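Local coordinates for protein shikimate dehydrogenase (NADP(+)) (Thermus thermophilus, PDB 2D5C) that catalyses the reversible NADPH-linked reduction of 3-dehydroshikimate to shikimate, the fourth step of the chorismate pathway, as a homodimer, at residues L27-S32 with L238-W243; G45-V50 with L68-W73; L120-G125 with A188-A193; R213-A218 with L223-G228. All coordinates share one frame; numbering follows the deposited sequence.

Interaction 1. Residues L27-S32 with L238-W243. With SO4 (sulfate ion), chain F.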
loop_
_atom_site.group_PDB
_atom_site.type_symbol
_atom_site.label_atom_id
_atom_site.label_comp_id
_atom_site.label_asym_id
_atom_site.label_seq_id
_atom_site.Cartn_x
_atom_site.Cartn_y
_atom_site.Cartn_z
ATOM N N LEU A 27 -16.568 3.244 -9.879
ATOM C CA LEU A 27 -16.324 3.788 -8.547
ATOM C C LEU A 27 -16.218 5.311 -8.562
ATOM O O LEU A 27 -15.979 5.934 -7.521
ATOM C CB LEU A 27 -15.036 3.185 -7.977
ATOM C CG LEU A 27 -15.123 1.699 -7.623
ATOM C CD1 LEU A 27 -13.737 1.160 -7.374
ATOM C CD2 LEU A 27 -16.004 1.507 -6.398
ATOM N N GLY A 28 -16.385 5.898 -9.747
ATOM C CA GLY A 28 -16.313 7.342 -9.892
ATOM C C GLY A 28 -14.924 7.906 -9.672
ATOM O O GLY A 28 -14.775 9.019 -9.168
ATOM N N LEU A 29 -13.904 7.142 -10.053
ATOM C CA LEU A 29 -12.520 7.570 -9.890
ATOM C C LEU A 29 -11.877 7.932 -11.215
ATOM O O LEU A 29 -12.161 7.323 -12.244
ATOM C CB LEU A 29 -11.692 6.453 -9.241
ATOM C CG LEU A 29 -12.227 5.928 -7.918
ATOM C CD1 LEU A 29 -11.576 4.587 -7.581
ATOM C CD2 LEU A 29 -11.953 6.952 -6.839
ATOM N N GLU A 30 -10.994 8.922 -11.183
ATOM C CA GLU A 30 -10.283 9.325 -12.382
ATOM C C GLU A 30 -8.957 8.572 -12.409
ATOM O O GLU A 30 -8.243 8.508 -11.410
ATOM C CB GLU A 30 -10.039 10.834 -12.379
ATOM C CG GLU A 30 -11.324 11.652 -12.442
ATOM C CD GLU A 30 -11.069 13.141 -12.558
ATOM O OE1 GLU A 30 -10.419 13.556 -13.543
ATOM O OE2 GLU A 30 -11.520 13.895 -11.666
ATOM N N GLY A 31 -8.641 7.987 -13.552
ATOM C CA GLY A 31 -7.404 7.247 -13.666
ATOM C C GLY A 31 -7.304 6.487 -14.968
ATOM O O GLY A 31 -8.214 6.518 -15.799
ATOM N N SER A 32 -6.188 5.796 -15.145
ATOM C CA SER A 32 -5.961 5.028 -16.352
ATOM C C SER A 32 -5.290 3.717 -15.996
ATOM O O SER A 32 -4.695 3.585 -14.931
ATOM C CB SER A 32 -5.073 5.812 -17.318
ATOM O OG SER A 32 -3.851 6.172 -16.695
ATOM N N LEU A 238 -9.669 -7.780 -6.683
ATOM C CA LEU A 238 -8.902 -7.841 -5.443
ATOM C C LEU A 238 -7.666 -6.963 -5.514
ATOM O O LEU A 238 -7.274 -6.359 -4.510
ATOM C CB LEU A 238 -8.495 -9.283 -5.133
ATOM C CG LEU A 238 -9.645 -10.217 -4.771
ATOM C CD1 LEU A 238 -9.103 -11.623 -4.581
ATOM C CD2 LEU A 238 -10.341 -9.739 -3.514
ATOM N N ALA A 239 -7.043 -6.884 -6.681
ATOM C CA ALA A 239 -5.850 -6.048 -6.818
ATOM C C ALA A 239 -6.253 -4.581 -6.697
ATOM O O ALA A 239 -5.551 -3.773 -6.083
ATOM C CB ALA A 239 -5.169 -6.289 -8.171
ATOM N N PHE A 240 -7.389 -4.235 -7.296
ATOM C CA PHE A 240 -7.873 -2.859 -7.231
ATOM C C PHE A 240 -8.134 -2.443 -5.780
ATOM O O PHE A 240 -7.857 -1.302 -5.393
ATOM C CB PHE A 240 -9.155 -2.702 -8.058
ATOM C CG PHE A 240 -9.475 -1.278 -8.396
ATOM C CD1 PHE A 240 -9.112 -0.743 -9.626
ATOM C CD2 PHE A 240 -10.116 -0.463 -7.462
ATOM C CE1 PHE A 240 -9.384 0.600 -9.933
ATOM C CE2 PHE A 240 -10.391 0.868 -7.750
ATOM C CZ PHE A 240 -10.025 1.403 -8.988
ATOM N N ARG A 241 -8.675 -3.358 -4.978
ATOM C CA ARG A 241 -8.931 -3.048 -3.586
ATOM C C ARG A 241 -7.600 -2.888 -2.865
ATOM O O ARG A 241 -7.477 -2.044 -1.988
ATOM C CB ARG A 241 -9.777 -4.137 -2.909
ATOM C CG ARG A 241 -10.187 -3.772 -1.489
ATOM C CD ARG A 241 -11.069 -4.838 -0.877
ATOM N NE ARG A 241 -10.387 -6.125 -0.817
ATOM C CZ ARG A 241 -10.970 -7.268 -0.468
ATOM N NH1 ARG A 241 -12.260 -7.294 -0.146
ATOM N NH2 ARG A 241 -10.257 -8.388 -0.436
ATOM N N LEU A 242 -6.598 -3.697 -3.215
ATOM C CA LEU A 242 -5.293 -3.536 -2.567
ATOM C C LEU A 242 -4.759 -2.137 -2.848
ATOM O O LEU A 242 -4.234 -1.472 -1.957
ATOM C CB LEU A 242 -4.266 -4.551 -3.082
ATOM C CG LEU A 242 -4.462 -6.026 -2.744
ATOM C CD1 LEU A 242 -3.305 -6.825 -3.316
ATOM C CD2 LEU A 242 -4.546 -6.210 -1.246
ATOM N N TRP A 243 -4.895 -1.687 -4.094
ATOM C CA TRP A 243 -4.397 -0.372 -4.474
ATOM C C TRP A 243 -5.155 0.821 -3.897
ATOM O O TRP A 243 -4.545 1.832 -3.567
ATOM C CB TRP A 243 -4.402 -0.209 -6.000
ATOM C CG TRP A 243 -3.533 -1.162 -6.732
ATOM C CD1 TRP A 243 -2.320 -1.663 -6.328
ATOM C CD2 TRP A 243 -3.793 -1.724 -8.022
ATOM N NE1 TRP A 243 -1.815 -2.509 -7.294
ATOM C CE2 TRP A 243 -2.700 -2.564 -8.342
ATOM C CE3 TRP A 243 -4.847 -1.597 -8.942
ATOM C CZ2 TRP A 243 -2.629 -3.278 -9.543
ATOM C CZ3 TRP A 243 -4.774 -2.313 -10.149
ATOM C CH2 TRP A 243 -3.674 -3.140 -10.432
HETATM S S SO4 F . -7.419 -6.021 1.429
HETATM O O1 SO4 F . -7.405 -5.529 -0.116
HETATM O O2 SO4 F . -6.388 -5.231 2.071
HETATM O O3 SO4 F . -8.604 -5.835 1.948
HETATM O O4 SO4 F . -6.987 -7.393 1.342
#
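Leu27 and Phe240 mark the nearest backbone approach, yet their CA atoms stay 10.8 Å apart, so the turn after helix 16-26 meets helix 229-244 through long side chains. Phe240 bridges the gap: with CG anti to the backbone N (chi1 -162°), its ring meets two leucine methyls coming from the opposite direction. Leu27 CD1 approaches obliquely, 3.4 Å from Phe240 CE2, whereas Leu29 CD1 sits at the ring edge, in its plane, 3.8 Å from Phe240 CZ. Between the leucines, Gly28 has the positive phi of a Schellman motif that ends the helix. Replacing Phe240 with alanine would probably strip both methyls of their ring and open a gap between helix and turn. Arg241 takes no part and donates NE to O1 of a sulfate, probably from the crystallisation liquor, which Glu91 N of the second subunit also binds. His20, Ala23 and Leu24 of helix 16-26 also touch Phe240, Leu29 packs on Leu29 of the second subunit, and Trp243 stacks on Phe4 of strand 2-8.

Interaction 2. Residues G45-V50 with L68-W73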
loop_
_atom_site.group_PDB
_atom_site.type_symbol
_atom_site.label_atom_id
_atom_site.label_comp_id
_atom_site.label_asym_id
_atom_site.label_seq_id
_atom_site.Cartn_x
_atom_site.Cartn_y
_atom_site.Cartn_z
ATOM N N GLY A 45 14.465 -1.994 -14.893
ATOM C CA GLY A 45 14.281 -0.590 -15.202
ATOM C C GLY A 45 12.817 -0.200 -15.159
ATOM O O GLY A 45 12.479 0.936 -14.820
ATOM N N ARG A 46 11.953 -1.153 -15.492
ATOM C CA ARG A 46 10.511 -0.935 -15.515
ATOM C C ARG A 46 9.961 -0.702 -14.107
ATOM O O ARG A 46 9.096 0.149 -13.908
ATOM C CB ARG A 46 9.810 -2.143 -16.147
ATOM C CG ARG A 46 8.310 -1.958 -16.374
ATOM C CD ARG A 46 8.012 -0.988 -17.518
ATOM N NE ARG A 46 8.280 -1.592 -18.824
ATOM C CZ ARG A 46 9.233 -1.195 -19.657
ATOM N NH1 ARG A 46 10.026 -0.183 -19.336
ATOM N NH2 ARG A 46 9.397 -1.813 -20.814
ATOM N N LEU A 47 10.453 -1.463 -13.134
ATOM C CA LEU A 47 9.985 -1.295 -11.759
ATOM C C LEU A 47 10.489 0.025 -11.188
ATOM O O LEU A 47 9.851 0.621 -10.314
ATOM C CB LEU A 47 10.441 -2.467 -10.885
ATOM C CG LEU A 47 9.861 -3.842 -11.227
ATOM C CD1 LEU A 47 10.485 -4.887 -10.317
ATOM C CD2 LEU A 47 8.339 -3.848 -11.070
ATOM N N LYS A 48 11.635 0.490 -11.683
ATOM C CA LYS A 48 12.191 1.762 -11.228
ATOM C C LYS A 48 11.216 2.861 -11.612
ATOM O O LYS A 48 10.972 3.791 -10.847
ATOM C CB LYS A 48 13.546 2.037 -11.892
ATOM C CG LYS A 48 14.758 1.667 -11.048
ATOM C CD LYS A 48 15.512 2.917 -10.595
ATOM C CE LYS A 48 16.097 3.676 -11.782
ATOM N NZ LYS A 48 16.801 4.921 -11.371
ATOM N N GLU A 49 10.664 2.748 -12.814
ATOM C CA GLU A 49 9.705 3.725 -13.303
ATOM C C GLU A 49 8.411 3.624 -12.515
ATOM O O GLU A 49 7.798 4.636 -12.187
ATOM C CB GLU A 49 9.428 3.489 -14.784
ATOM C CG GLU A 49 10.617 3.774 -15.673
ATOM C CD GLU A 49 10.460 3.162 -17.050
ATOM O OE1 GLU A 49 10.375 1.917 -17.144
ATOM O OE2 GLU A 49 10.421 3.926 -18.037
ATOM N N VAL A 50 8.006 2.395 -12.208
ATOM C CA VAL A 50 6.783 2.161 -11.442
ATOM C C VAL A 50 6.858 2.897 -10.113
ATOM O O VAL A 50 5.871 3.458 -9.643
ATOM C CB VAL A 50 6.567 0.652 -11.180
ATOM C CG1 VAL A 50 5.387 0.442 -10.228
ATOM C CG2 VAL A 50 6.296 -0.063 -12.483
ATOM N N LEU A 68 9.989 -10.664 -7.515
ATOM C CA LEU A 68 10.213 -10.706 -6.067
ATOM C C LEU A 68 11.544 -10.119 -5.610
ATOM O O LEU A 68 11.607 -9.416 -4.601
ATOM C CB LEU A 68 10.070 -12.143 -5.548
ATOM C CG LEU A 68 8.628 -12.647 -5.409
ATOM C CD1 LEU A 68 8.015 -12.822 -6.803
ATOM C CD2 LEU A 68 8.610 -13.963 -4.645
ATOM N N ALA A 69 12.606 -10.380 -6.362
ATOM C CA ALA A 69 13.924 -9.879 -5.991
ATOM C C ALA A 69 14.068 -8.362 -6.095
ATOM O O ALA A 69 14.987 -7.785 -5.511
ATOM C CB ALA A 69 14.991 -10.560 -6.847
ATOM N N HIS A 70 13.171 -7.712 -6.834
ATOM C CA HIS A 70 13.252 -6.265 -6.998
ATOM C C HIS A 70 12.207 -5.502 -6.197
ATOM O O HIS A 70 11.974 -4.319 -6.454
ATOM C CB HIS A 70 13.115 -5.880 -8.473
ATOM C CG HIS A 70 14.136 -6.516 -9.362
ATOM N ND1 HIS A 70 13.852 -7.603 -10.162
ATOM C CD2 HIS A 70 15.445 -6.232 -9.559
ATOM C CE1 HIS A 70 14.945 -7.963 -10.814
ATOM N NE2 HIS A 70 15.924 -7.147 -10.465
ATOM N N LEU A 71 11.581 -6.167 -5.229
ATOM C CA LEU A 71 10.562 -5.512 -4.419
ATOM C C LEU A 71 11.067 -5.257 -3.006
ATOM O O LEU A 71 11.983 -5.935 -2.533
ATOM C CB LEU A 71 9.297 -6.373 -4.386
ATOM C CG LEU A 71 8.773 -6.757 -5.778
ATOM C CD1 LEU A 71 7.512 -7.592 -5.620
ATOM C CD2 LEU A 71 8.486 -5.498 -6.609
ATOM N N ASP A 72 10.478 -4.282 -2.330
ATOM C CA ASP A 72 10.899 -3.960 -0.967
ATOM C C ASP A 72 10.283 -4.893 0.065
ATOM O O ASP A 72 10.822 -5.069 1.150
ATOM C CB ASP A 72 10.511 -2.528 -0.595
ATOM C CG ASP A 72 11.202 -1.497 -1.454
ATOM O OD1 ASP A 72 10.624 -1.107 -2.479
ATOM O OD2 ASP A 72 12.328 -1.088 -1.102
ATOM N N TRP A 73 9.148 -5.487 -0.278
ATOM C CA TRP A 73 8.435 -6.379 0.638
ATOM C C TRP A 73 7.559 -7.297 -0.204
ATOM O O TRP A 73 6.996 -6.853 -1.201
ATOM C CB TRP A 73 7.542 -5.542 1.564
ATOM C CG TRP A 73 6.717 -6.306 2.581
ATOM C CD1 TRP A 73 7.078 -6.609 3.867
ATOM C CD2 TRP A 73 5.385 -6.810 2.411
ATOM N NE1 TRP A 73 6.052 -7.262 4.504
ATOM C CE2 TRP A 73 5.001 -7.399 3.637
ATOM C CE3 TRP A 73 4.479 -6.823 1.342
ATOM C CZ2 TRP A 73 3.746 -7.993 3.824
ATOM C CZ3 TRP A 73 3.229 -7.414 1.526
ATOM C CH2 TRP A 73 2.874 -7.993 2.761
#
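Leu47, on the helix 43-53 of the substrate-binding domain, packs against His70 and Leu71 in the loop that leads to strand 73-74. The backbones come nearest at Leu47 and His70, whose CA atoms are 7.6 Å apart. One methyl does the touching: Leu47 CD1 lies 3.4 Å from His70 CB and 4.1 Å from His70 CG, so it rests on the root of the side chain and meets the imidazole obliquely, the two side chains crossing at about a right angle. The same CD1 is 4.3 Å from Leu71 CD2, a looser apolar contact. His70 CG stands beside its own backbone N (chi1 -57°), which leaves CB and CG, rather than the far ring atoms, nearest the methyl. Helix 43-53 is the connection of a beta-alpha-beta crossover, joining the parallel strands 31-37 and 56-59 with strand 2-8 between them, and this contact ties it to the loop entering strand 73-74, the outermost strand across the sheet from 31-37. Leu94 of strand 93-97 touches both Leu47 and Leu71, and Asp72 forms a salt bridge with Arg51 of the helix. On the helix itself Arg46 NH1 bonds to Glu49 OE1 at 3.1 Å, through the syn lone pair of the carboxylate and within 3° of the guanidinium plane. That guanidinium has further partners in Asp37 O and Thr38 OG1, and makes a cation-pi contact with Trp36.

Interaction 3. Residues L120-G125 with A188-A193. With SO4 (sulfate ion), chain C.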
loop_
_atom_site.group_PDB
_atom_site.type_symbol
_atom_site.label_atom_id
_atom_site.label_comp_id
_atom_site.label_asym_id
_atom_site.label_seq_id
_atom_site.Cartn_x
_atom_site.Cartn_y
_atom_site.Cartn_z
ATOM N N LEU A 120 -6.743 -31.759 -9.069
ATOM C CA LEU A 120 -5.470 -31.872 -9.789
ATOM C C LEU A 120 -5.168 -30.593 -10.558
ATOM O O LEU A 120 -5.952 -30.152 -11.397
ATOM C CB LEU A 120 -5.501 -33.055 -10.764
ATOM C CG LEU A 120 -4.319 -33.176 -11.746
ATOM C CD1 LEU A 120 -2.988 -33.308 -11.001
ATOM C CD2 LEU A 120 -4.548 -34.371 -12.650
ATOM N N VAL A 121 -4.024 -29.997 -10.255
ATOM C CA VAL A 121 -3.588 -28.779 -10.914
ATOM C C VAL A 121 -2.538 -29.176 -11.956
ATOM O O VAL A 121 -1.531 -29.801 -11.624
ATOM C CB VAL A 121 -2.966 -27.798 -9.903
ATOM C CG1 VAL A 121 -2.576 -26.482 -10.614
ATOM C CG2 VAL A 121 -3.967 -27.529 -8.759
ATOM N N LEU A 122 -2.816 -28.871 -13.216
ATOM C CA LEU A 122 -1.875 -29.175 -14.278
ATOM C C LEU A 122 -1.020 -27.934 -14.483
ATOM O O LEU A 122 -1.544 -26.865 -14.792
ATOM C CB LEU A 122 -2.613 -29.511 -15.571
ATOM C CG LEU A 122 -3.646 -30.637 -15.488
ATOM C CD1 LEU A 122 -4.224 -30.810 -16.900
ATOM C CD2 LEU A 122 -3.031 -31.945 -14.979
ATOM N N GLY A 123 0.292 -28.081 -14.302
ATOM C CA GLY A 123 1.187 -26.953 -14.470
ATOM C C GLY A 123 1.648 -26.470 -13.111
ATOM O O GLY A 123 0.820 -26.149 -12.262
ATOM N N ALA A 124 2.960 -26.439 -12.889
ATOM C CA ALA A 124 3.469 -25.992 -11.598
ATOM C C ALA A 124 4.284 -24.705 -11.685
ATOM O O ALA A 124 5.254 -24.522 -10.944
ATOM C CB ALA A 124 4.284 -27.106 -10.923
ATOM N N GLY A 125 3.881 -23.827 -12.598
ATOM C CA GLY A 125 4.536 -22.538 -12.746
ATOM C C GLY A 125 3.879 -21.576 -11.769
ATOM O O GLY A 125 3.224 -22.023 -10.830
ATOM N N ALA A 188 -4.868 -27.771 -29.404
ATOM C CA ALA A 188 -4.070 -28.302 -28.320
ATOM C C ALA A 188 -4.732 -28.310 -26.955
ATOM O O ALA A 188 -5.433 -27.376 -26.574
ATOM C CB ALA A 188 -2.752 -27.531 -28.242
ATOM N N SER A 189 -4.473 -29.389 -26.234
ATOM C CA SER A 189 -4.990 -29.568 -24.884
ATOM C C SER A 189 -3.903 -30.260 -24.071
ATOM O O SER A 189 -3.209 -31.153 -24.569
ATOM C CB SER A 189 -6.258 -30.432 -24.909
ATOM O OG SER A 189 -6.594 -30.881 -23.602
ATOM N N PRO A 190 -3.751 -29.869 -22.795
ATOM C CA PRO A 190 -2.732 -30.461 -21.924
ATOM C C PRO A 190 -3.017 -31.896 -21.516
ATOM O O PRO A 190 -2.125 -32.605 -21.030
ATOM C CB PRO A 190 -2.722 -29.514 -20.722
ATOM C CG PRO A 190 -4.188 -29.097 -20.641
ATOM C CD PRO A 190 -4.513 -28.820 -22.094
ATOM N N LEU A 191 -4.247 -32.339 -21.760
ATOM C CA LEU A 191 -4.651 -33.674 -21.357
ATOM C C LEU A 191 -5.351 -34.476 -22.459
ATOM O O LEU A 191 -6.295 -33.990 -23.064
ATOM C CB LEU A 191 -5.595 -33.529 -20.152
ATOM C CG LEU A 191 -5.958 -34.731 -19.292
ATOM C CD1 LEU A 191 -4.783 -35.077 -18.401
ATOM C CD2 LEU A 191 -7.166 -34.400 -18.433
ATOM N N PRO A 192 -4.880 -35.704 -22.742
ATOM C CA PRO A 192 -5.518 -36.538 -23.771
ATOM C C PRO A 192 -6.960 -36.753 -23.300
ATOM O O PRO A 192 -7.183 -36.943 -22.110
ATOM C CB PRO A 192 -4.730 -37.847 -23.695
ATOM C CG PRO A 192 -3.382 -37.413 -23.219
ATOM C CD PRO A 192 -3.710 -36.387 -22.163
ATOM N N ALA A 193 -7.925 -36.727 -24.221
ATOM C CA ALA A 193 -9.342 -36.903 -23.882
ATOM C C ALA A 193 -9.651 -38.099 -22.973
ATOM O O ALA A 193 -10.492 -38.000 -22.067
ATOM C CB ALA A 193 -10.171 -37.006 -25.169
HETATM S S SO4 C . -6.113 -36.653 -27.761
HETATM O O1 SO4 C . -7.450 -36.467 -26.859
HETATM O O2 SO4 C . -5.505 -37.870 -27.277
HETATM O O3 SO4 C . -6.433 -36.711 -29.030
HETATM O O4 SO4 C . -5.299 -35.534 -27.373
#
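Leu122 CD1 meets Pro190 CG at 4.1 Å and Leu191 CB at 4.5 Å, so a single methyl from the end of strand 119-122 rests against two neighbouring loop residues. The contact is wholly apolar. Leu122 and Pro190 cross at about a right angle, and their CA atoms, the nearest pair between the segments, are 7.8 Å apart. With chi1 at -55° the Leu122 CG lies beside the backbone N and anti to the carbonyl carbon, and an extended chi2 carries CD1 out to the loop.

One shell further, Leu191 is packed on Leu166, Leu175 and Phe196, while Pro190 leans on Thr179, Asn177 and Phe214; these neighbours, from strand 174-177, helix 213-220 and adjoining loops, fix the two residues against Leu122. At the loop's far end Ala193 N donates a nearly straight bond to a sulfate, 2.7 Å to O1 at 171°; this ion probably comes from the crystallisation liquor.

Immediately after Leu122 the chain enters the glycine-rich turn of the Rossmann-type domain. Gly123, Ala124 and Gly125 bind NADP(+), and Gly125 is the N-cap of helix 126-137. Gly123 takes a positive phi of 106°, at which a CB would clash with the preceding carbonyl oxygen. Asn146 OD1 accepts a hydrogen bond from Ala124 N, linking the turn to the end of strand 142-145. Strand 119-122 itself lies between strands 142-145 and 174-177 of the parallel sheet.

Interaction 4. Residues R213-A218 with L223-G228. With SO4 (sulfate ion), chain D; SO4 (sulfate ion), chain C.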
loop_
_atom_site.group_PDB
_atom_site.type_symbol
_atom_site.label_atom_id
_atom_site.label_comp_id
_atom_site.label_asym_id
_atom_site.label_seq_id
_atom_site.Cartn_x
_atom_site.Cartn_y
_atom_site.Cartn_z
ATOM N N ARG A 213 -9.859 -26.056 -26.175
ATOM C CA ARG A 213 -10.079 -27.455 -26.475
ATOM C C ARG A 213 -10.305 -28.201 -25.152
ATOM O O ARG A 213 -11.233 -28.989 -25.035
ATOM C CB ARG A 213 -8.890 -28.052 -27.227
ATOM C CG ARG A 213 -9.147 -29.485 -27.630
ATOM C CD ARG A 213 -8.061 -30.101 -28.508
ATOM N NE ARG A 213 -8.369 -31.517 -28.691
ATOM C CZ ARG A 213 -7.478 -32.476 -28.904
ATOM N NH1 ARG A 213 -6.181 -32.194 -28.983
ATOM N NH2 ARG A 213 -7.890 -33.732 -28.993
ATOM N N PHE A 214 -9.458 -27.926 -24.156
ATOM C CA PHE A 214 -9.568 -28.542 -22.824
ATOM C C PHE A 214 -10.986 -28.395 -22.234
ATOM O O PHE A 214 -11.576 -29.362 -21.732
ATOM C CB PHE A 214 -8.542 -27.876 -21.889
ATOM C CG PHE A 214 -8.641 -28.290 -20.438
ATOM C CD1 PHE A 214 -7.997 -29.433 -19.978
ATOM C CD2 PHE A 214 -9.318 -27.495 -19.525
ATOM C CE1 PHE A 214 -8.018 -29.773 -18.619
ATOM C CE2 PHE A 214 -9.348 -27.826 -18.156
ATOM C CZ PHE A 214 -8.694 -28.966 -17.707
ATOM N N LEU A 215 -11.527 -27.185 -22.273
ATOM C CA LEU A 215 -12.856 -26.962 -21.708
ATOM C C LEU A 215 -13.946 -27.641 -22.518
ATOM O O LEU A 215 -14.906 -28.157 -21.956
ATOM C CB LEU A 215 -13.169 -25.467 -21.593
ATOM C CG LEU A 215 -12.487 -24.724 -20.433
ATOM C CD1 LEU A 215 -12.837 -23.249 -20.520
ATOM C CD2 LEU A 215 -12.940 -25.305 -19.091
ATOM N N ARG A 216 -13.806 -27.626 -23.838
ATOM C CA ARG A 216 -14.796 -28.276 -24.686
ATOM C C ARG A 216 -14.764 -29.779 -24.434
ATOM O O ARG A 216 -15.798 -30.436 -24.425
ATOM C CB ARG A 216 -14.526 -27.957 -26.162
ATOM C CG ARG A 216 -14.850 -26.516 -26.549
ATOM C CD ARG A 216 -14.255 -26.159 -27.914
ATOM N NE ARG A 216 -14.574 -24.803 -28.355
ATOM C CZ ARG A 216 -15.711 -24.456 -28.964
ATOM N NH1 ARG A 216 -16.646 -25.366 -29.202
ATOM N NH2 ARG A 216 -15.906 -23.205 -29.362
ATOM N N GLU A 217 -13.574 -30.331 -24.217
ATOM C CA GLU A 217 -13.457 -31.758 -23.940
ATOM C C GLU A 217 -14.102 -32.070 -22.597
ATOM O O GLU A 217 -14.821 -33.062 -22.450
ATOM C CB GLU A 217 -11.987 -32.176 -23.883
ATOM C CG GLU A 217 -11.326 -32.242 -25.235
ATOM C CD GLU A 217 -9.829 -32.484 -25.120
ATOM O OE1 GLU A 217 -9.205 -31.831 -24.264
ATOM O OE2 GLU A 217 -9.284 -33.313 -25.878
ATOM N N ALA A 218 -13.824 -31.222 -21.612
ATOM C CA ALA A 218 -14.367 -31.426 -20.274
ATOM C C ALA A 218 -15.894 -31.345 -20.291
ATOM O O ALA A 218 -16.575 -32.178 -19.686
ATOM C CB ALA A 218 -13.795 -30.387 -19.311
ATOM N N LEU A 223 -18.459 -33.045 -17.406
ATOM C CA LEU A 223 -17.900 -32.338 -16.260
ATOM C C LEU A 223 -18.466 -30.928 -16.215
ATOM O O LEU A 223 -18.781 -30.340 -17.252
ATOM C CB LEU A 223 -16.361 -32.237 -16.352
ATOM C CG LEU A 223 -15.558 -33.528 -16.515
ATOM C CD1 LEU A 223 -14.075 -33.170 -16.445
ATOM C CD2 LEU A 223 -15.910 -34.534 -15.444
ATOM N N LYS A 224 -18.595 -30.380 -15.011
ATOM C CA LYS A 224 -19.078 -29.015 -14.852
ATOM C C LYS A 224 -17.854 -28.157 -15.199
ATOM O O LYS A 224 -16.739 -28.511 -14.819
ATOM C CB LYS A 224 -19.503 -28.775 -13.397
ATOM C CG LYS A 224 -20.239 -27.465 -13.181
ATOM C CD LYS A 224 -20.619 -27.282 -11.715
ATOM C CE LYS A 224 -21.382 -25.983 -11.496
ATOM N NZ LYS A 224 -22.644 -25.943 -12.283
ATOM N N VAL A 225 -18.040 -27.049 -15.907
ATOM C CA VAL A 225 -16.880 -26.243 -16.292
ATOM C C VAL A 225 -16.966 -24.753 -16.011
ATOM O O VAL A 225 -18.047 -24.190 -15.853
ATOM C CB VAL A 225 -16.557 -26.384 -17.819
ATOM C CG1 VAL A 225 -16.255 -27.829 -18.171
ATOM C CG2 VAL A 225 -17.715 -25.842 -18.655
ATOM N N GLN A 226 -15.798 -24.119 -15.950
ATOM C CA GLN A 226 -15.712 -22.680 -15.751
ATOM C C GLN A 226 -14.560 -22.147 -16.589
ATOM O O GLN A 226 -13.477 -22.724 -16.598
ATOM C CB GLN A 226 -15.474 -22.324 -14.283
ATOM C CG GLN A 226 -15.466 -20.815 -14.055
ATOM C CD GLN A 226 -15.296 -20.439 -12.600
ATOM O OE1 GLN A 226 -14.258 -20.713 -11.992
ATOM N NE2 GLN A 226 -16.319 -19.811 -12.029
ATOM N N THR A 227 -14.798 -21.051 -17.303
ATOM C CA THR A 227 -13.764 -20.447 -18.137
ATOM C C THR A 227 -12.807 -19.676 -17.237
ATOM O O THR A 227 -12.993 -19.634 -16.024
ATOM C CB THR A 227 -14.345 -19.453 -19.156
ATOM O OG1 THR A 227 -14.882 -18.328 -18.455
ATOM C CG2 THR A 227 -15.449 -20.117 -19.998
ATOM N N GLY A 228 -11.794 -19.069 -17.843
ATOM C CA GLY A 228 -10.813 -18.325 -17.073
ATOM C C GLY A 228 -11.221 -16.899 -16.766
ATOM O O GLY A 228 -10.514 -16.201 -16.041
HETATM S S SO4 D . -18.351 -19.086 -17.358
HETATM O O1 SO4 D . -17.569 -17.769 -17.900
HETATM O O2 SO4 D . -19.197 -18.604 -16.286
HETATM O O3 SO4 D . -19.029 -19.640 -18.333
HETATM O O4 SO4 D . -17.292 -19.890 -16.799
HETATM S S SO4 C . -6.113 -36.653 -27.761
HETATM O O1 SO4 C . -7.450 -36.467 -26.859
HETATM O O2 SO4 C . -5.505 -37.870 -27.277
HETATM O O3 SO4 C . -6.433 -36.711 -29.030
HETATM O O4 SO4 C . -5.299 -35.534 -27.373
#
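Helix 213-218 and strand 224-226 run nearly antiparallel, their axes 8.6 Å apart at closest approach and inclined at 158°; the CA atoms come nearest at Leu215-Val225 and, closer, at Ala218-Leu223 (5.4 Å). Where the segments converge, Leu223 N donates to Ala218 O (3.1 Å, 148°), a bond that ties the chain entering the strand to the helix. Leu215 carries much of the packing. With its CG beside the backbone N (chi1 -76°), CD2 comes down 3.6 Å from Gln226 O and 4.0 Å from Val225 CB, and CD1 further along, 3.8 Å from Thr227 CA. Ala218 CB lies 3.7 Å from Val225 CG1 and also touches Leu223 CD1. An alanine in place of Leu215 would probably leave Thr227 and the Gln226 carbonyl without their methyl neighbours, and Val225 with Ala218 as its one side-chain partner on the helix. Past the strand, Thr227 grips a sulfate, probably from the crystallisation liquor, by two bonds: its N is 2.8 Å from O4, and its OG1 donates to O1. OG1 also makes a weak bond to Leu229 N at the start of helix 229-244, and the intervening Gly228 binds NADP(+). The contact joins the last two elements of the beta-alpha-beta unit 201-204, 213-220 and 224-226: the helix leans on Ala202 and Asp204 of strand 201-204, beside which strand 224-226 forms the sheet's edge within the chain.

In the fold
The four contacts divide between two lobes. Interactions 1 and 2 lie in and around the substrate-binding domain's mixed sheet, centres 21 Å apart, and both touch the second subunit. Interactions 3 and 4 belong to the parallel Rossmann-type sheet, centres 12 Å apart; they meet through Ser189 and Glu217 and share a sulfate. Centres in different lobes are 31 to 36 Å apart. Along the chain, interaction 2 closes before interaction 3 opens, and 3 before 4, while interaction 1 brackets all three: its partner helix 229-244 follows strand 224-226 of interaction 4 and carries the chain from the NADP(+)-binding lobe back to the shikimate-binding one.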